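Local atomic coordinates of taurocyamine kinase (PDB entry 4WOE), a protein that catalyses the reversible, magnesium-dependent transfer of phosphate from ATP to taurocyamine, giving the phosphagen N-phosphotaurocyamine and ADP. Residues Asn115-Thr120 / Ala278-Lys283. The protein carries 4 engineered substitutions. Sequence-based numbering, arbitrary orientation.
With ADP (adenosine-5'-diphosphate), chain C.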
ATOM      1  N   ASN A 115     -21.063  -1.727 -16.618  1.00 19.51           N
ATOM      2  CA  ASN A 115     -21.209  -0.501 -17.385  1.00 19.05           C
ATOM      3  C   ASN A 115     -20.622   0.708 -16.642  1.00 21.53           C
ATOM      4  O   ASN A 115     -21.326   1.686 -16.343  1.00 18.99           O
ATOM      5  CB  ASN A 115     -22.682  -0.267 -17.714  1.00 19.72           C
ATOM      6  CG  ASN A 115     -22.879   0.844 -18.719  1.00 23.55           C
ATOM      7  OD1 ASN A 115     -22.087   0.999 -19.646  1.00 26.49           O
ATOM      8  ND2 ASN A 115     -23.924   1.642 -18.530  1.00 23.10           N
ATOM      9  N   LEU A 116     -19.326   0.619 -16.351  1.00 19.01           N
ATOM     10  CA  LEU A 116     -18.614   1.602 -15.537  1.00 20.14           C
ATOM     11  C   LEU A 116     -17.574   2.415 -16.314  1.00 21.71           C
ATOM     12  O   LEU A 116     -16.947   3.328 -15.764  1.00 22.29           O
ATOM     13  CB  LEU A 116     -17.900   0.898 -14.383  1.00 20.41           C
ATOM     14  CG  LEU A 116     -18.723  -0.116 -13.599  1.00 22.22           C
ATOM     15  CD1 LEU A 116     -17.793  -0.838 -12.645  1.00 18.62           C
ATOM     16  CD2 LEU A 116     -19.850   0.596 -12.858  1.00 18.25           C
ATOM     17  N   VAL A 117     -17.370   2.063 -17.577  1.00 17.09           N
ATOM     18  CA  VAL A 117     -16.292   2.648 -18.364  1.00 19.04           C
ATOM     19  C   VAL A 117     -16.736   3.854 -19.176  1.00 17.12           C
ATOM     20  O   VAL A 117     -17.441   3.699 -20.164  1.00 19.48           O
ATOM     21  CB  VAL A 117     -15.693   1.606 -19.324  1.00 18.94           C
ATOM     22  CG1 VAL A 117     -14.625   2.237 -20.210  1.00 16.12           C
ATOM     23  CG2 VAL A 117     -15.144   0.430 -18.534  1.00 18.35           C
ATOM     24  N   VAL A 118     -16.313   5.049 -18.774  1.00 16.46           N
ATOM     25  CA  VAL A 118     -16.595   6.249 -19.557  1.00 17.37           C
ATOM     26  C   VAL A 118     -15.910   6.193 -20.939  1.00 18.13           C
ATOM     27  O   VAL A 118     -16.545   6.438 -21.977  1.00 17.41           O
ATOM     28  CB  VAL A 118     -16.147   7.534 -18.810  1.00 21.29           C
ATOM     29  CG1 VAL A 118     -16.535   8.788 -19.595  1.00 15.58           C
ATOM     30  CG2 VAL A 118     -16.741   7.584 -17.406  1.00 19.32           C
ATOM     31  N   SER A 119     -14.619   5.864 -20.958  1.00 18.85           N
ATOM     32  CA  SER A 119     -13.847   5.912 -22.203  1.00 18.13           C
ATOM     33  C   SER A 119     -12.629   4.984 -22.192  1.00 17.04           C
ATOM     34  O   SER A 119     -12.123   4.627 -21.137  1.00 15.22           O
ATOM     35  CB  SER A 119     -13.404   7.348 -22.484  1.00 16.57           C
ATOM     36  OG  SER A 119     -12.718   7.881 -21.367  1.00 17.33           O
ATOM     37  N   THR A 120     -12.168   4.610 -23.383  1.00 17.07           N
ATOM     38  CA  THR A 120     -11.059   3.678 -23.542  1.00 17.07           C
ATOM     39  C   THR A 120     -10.004   4.262 -24.477  1.00 18.08           C
ATOM     40  O   THR A 120     -10.318   4.846 -25.503  1.00 16.13           O
ATOM     41  CB  THR A 120     -11.547   2.324 -24.078  1.00 18.57           C
ATOM     42  OG1 THR A 120     -12.569   1.827 -23.209  1.00 17.19           O
ATOM     43  CG2 THR A 120     -10.401   1.302 -24.153  1.00 16.13           C
ATOM     44  N   ALA A 278      -2.550   0.953 -22.425  1.00 16.33           N
ATOM     45  CA  ALA A 278      -3.981   0.820 -22.696  1.00 16.19           C
ATOM     46  C   ALA A 278      -4.789   1.145 -21.431  1.00 20.16           C
ATOM     47  O   ALA A 278      -4.567   0.560 -20.369  1.00 16.69           O
ATOM     48  CB  ALA A 278      -4.301  -0.579 -23.190  1.00 15.46           C
ATOM     49  N   SER A 279      -5.719   2.084 -21.534  1.00 18.56           N
ATOM     50  CA  SER A 279      -6.413   2.548 -20.340  1.00 18.22           C
ATOM     51  C   SER A 279      -7.912   2.709 -20.516  1.00 18.85           C
ATOM     52  O   SER A 279      -8.413   2.930 -21.629  1.00 16.70           O
ATOM     53  CB  SER A 279      -5.841   3.888 -19.887  1.00 16.61           C
ATOM     54  OG  SER A 279      -6.262   4.906 -20.774  1.00 20.62           O
ATOM     55  N   VAL A 280      -8.610   2.601 -19.390  1.00 15.12           N
ATOM     56  CA  VAL A 280      -9.995   3.038 -19.276  1.00 17.80           C
ATOM     57  C   VAL A 280     -10.085   4.135 -18.236  1.00 15.69           C
ATOM     58  O   VAL A 280      -9.236   4.216 -17.343  1.00 14.78           O
ATOM     59  CB  VAL A 280     -10.946   1.895 -18.854  1.00 18.92           C
ATOM     60  CG1 VAL A 280     -10.970   0.808 -19.901  1.00 13.13           C
ATOM     61  CG2 VAL A 280     -10.541   1.338 -17.475  1.00 15.00           C
ATOM     62  N   HIS A 281     -11.103   4.981 -18.361  1.00 14.69           N
ATOM     63  CA  HIS A 281     -11.583   5.774 -17.233  1.00 16.83           C
ATOM     64  C   HIS A 281     -12.832   5.092 -16.683  1.00 19.61           C
ATOM     65  O   HIS A 281     -13.860   5.016 -17.369  1.00 21.89           O
ATOM     66  CB  HIS A 281     -11.892   7.217 -17.637  1.00 16.80           C
ATOM     67  CG  HIS A 281     -10.685   8.100 -17.707  1.00 19.23           C
ATOM     68  ND1 HIS A 281     -10.778   9.472 -17.826  1.00 20.84           N
ATOM     69  CD2 HIS A 281      -9.363   7.815 -17.679  1.00 21.30           C
ATOM     70  CE1 HIS A 281      -9.563   9.994 -17.867  1.00 23.30           C
ATOM     71  NE2 HIS A 281      -8.686   9.010 -17.785  1.00 21.93           N
ATOM     72  N   ALA A 282     -12.748   4.577 -15.460  1.00 16.07           N
ATOM     73  CA  ALA A 282     -13.846   3.802 -14.906  1.00 15.47           C
ATOM     74  C   ALA A 282     -14.343   4.345 -13.547  1.00 21.42           C
ATOM     75  O   ALA A 282     -13.565   4.946 -12.779  1.00 17.10           O
ATOM     76  CB  ALA A 282     -13.424   2.341 -14.776  1.00 14.81           C
ATOM     77  N   LYS A 283     -15.641   4.140 -13.273  1.00 19.91           N
ATOM     78  CA  LYS A 283     -16.243   4.481 -11.979  1.00 19.98           C
ATOM     79  C   LYS A 283     -16.076   3.328 -11.004  1.00 18.33           C
ATOM     80  O   LYS A 283     -16.825   2.352 -11.054  1.00 17.05           O
ATOM     81  CB  LYS A 283     -17.738   4.799 -12.108  1.00 22.31           C
ATOM     82  CG  LYS A 283     -18.117   5.671 -13.268  1.00 26.27           C
ATOM     83  CD  LYS A 283     -19.477   5.249 -13.825  1.00 31.83           C
ATOM     84  CE  LYS A 283     -19.870   6.098 -15.027  1.00 34.25           C
ATOM     85  NZ  LYS A 283     -19.764   7.560 -14.702  1.00 29.47           N
TER
HETATM   86  PB  ADP C 801      -0.373   9.186 -21.166  1.00 25.98           P
HETATM   87  O1B ADP C 801       0.851   9.181 -20.281  1.00 31.35           O
HETATM   88  O2B ADP C 801      -0.467  10.395 -22.090  1.00 28.94           O
HETATM   89  O3B ADP C 801      -0.678   7.845 -21.825  1.00 22.20           O
HETATM   90  PA  ADP C 801      -1.784  10.600 -19.072  1.00 21.24           P
HETATM   91  O1A ADP C 801      -0.630  11.564 -19.177  1.00 26.10           O
HETATM   92  O2A ADP C 801      -2.128   9.956 -17.751  1.00 26.47           O
HETATM   93  O3A ADP C 801      -1.614   9.394 -20.139  1.00 23.38           O
HETATM   94  O5' ADP C 801      -3.093  11.332 -19.645  1.00 26.54           O
HETATM   95  C5' ADP C 801      -3.050  12.518 -20.442  1.00 26.06           C
HETATM   96  C4' ADP C 801      -4.454  12.750 -20.984  1.00 23.12           C
HETATM   97  O4' ADP C 801      -4.995  11.522 -21.506  1.00 24.64           O
HETATM   98  C3' ADP C 801      -5.409  13.199 -19.887  1.00 25.07           C
HETATM   99  O3' ADP C 801      -6.327  14.142 -20.454  1.00 27.01           O
HETATM  100  C2' ADP C 801      -6.198  11.953 -19.558  1.00 23.51           C
HETATM  101  O2' ADP C 801      -7.488  12.245 -19.022  1.00 26.94           O
HETATM  102  C1' ADP C 801      -6.294  11.306 -20.924  1.00 23.46           C
HETATM  103  N9  ADP C 801      -6.697   9.881 -20.817  1.00 26.79           N
HETATM  104  C8  ADP C 801      -5.941   8.842 -20.387  1.00 24.53           C
HETATM  105  N7  ADP C 801      -6.647   7.675 -20.422  1.00 19.10           N
HETATM  106  C5  ADP C 801      -7.880   7.969 -20.878  1.00 20.98           C
HETATM  107  C6  ADP C 801      -9.122   7.204 -21.159  1.00 21.34           C
HETATM  108  N6  ADP C 801      -9.163   5.861 -20.941  1.00 19.87           N
HETATM  109  N1  ADP C 801     -10.192   7.887 -21.638  1.00 21.41           N
HETATM  110  C2  ADP C 801     -10.140   9.222 -21.843  1.00 21.30           C
HETATM  111  N3  ADP C 801      -9.045   9.975 -21.615  1.00 23.91           N
HETATM  112  C4  ADP C 801      -7.910   9.418 -21.133  1.00 21.76           C
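Leu116-Thr120 runs antiparallel to Ser279-Lys283, with Val117 facing Ala282 and Thr120 facing Val280 as non-hydrogen-bonded pairs, each with CA atoms 4.4 Å apart. The chain turns a corner at Val118, and three backbone bonds hold the strands across it: Lys283 N to Leu116 O (2.9 Å), Val118 N to His281 O, and His281 N to Ser119 O. Val118 N sits almost straight out from the His281 carbonyl (C=O...N angle 174°). On the face carrying Val117, Thr120 and Val280, CG1 of Val117 meets CG1 of Val280 at 3.9 Å, the two side chains crossing at about a right angle. Thr120 lies alongside Val280, its OG1 hydrogen-bonded to Gly233 O, while Val117 also touches Leu110 of a loop and Leu346 of helix 331-355. These are neighbouring central strands, 117-126 and 277-283, of the antiparallel sheet in the phosphagen kinase catalytic domain, and residues of both, Ser119, Ser279 and His281, line part of the adenine pocket. The carbonyl O of Ser119 accepts from ADP N6 (3.2 Å), and its OG donates to ADP N1 in a bond modelled unusually short, its exact length doubtful. From the other strand Ser279 OG donates to ADP N7 at 2.8 Å. In both serines OG is turned between the backbone N and the carbonyl carbon (chi1 54° in Ser119, 73° in Ser279), which brings it to the edge of the base. His281 lays one ring face against the adenine, ADP C6 standing 3.5 Å above the ring plane toward its rim; CE1 also comes within 3.3 Å of ADP O2'. His182 packs edge-to-face with this imidazole. At the other end the Lys283 chain passes Leu116 O, CG at 3.6 Å, and brings NZ to Val118 CG2, these two side chains also crossing roughly perpendicularly.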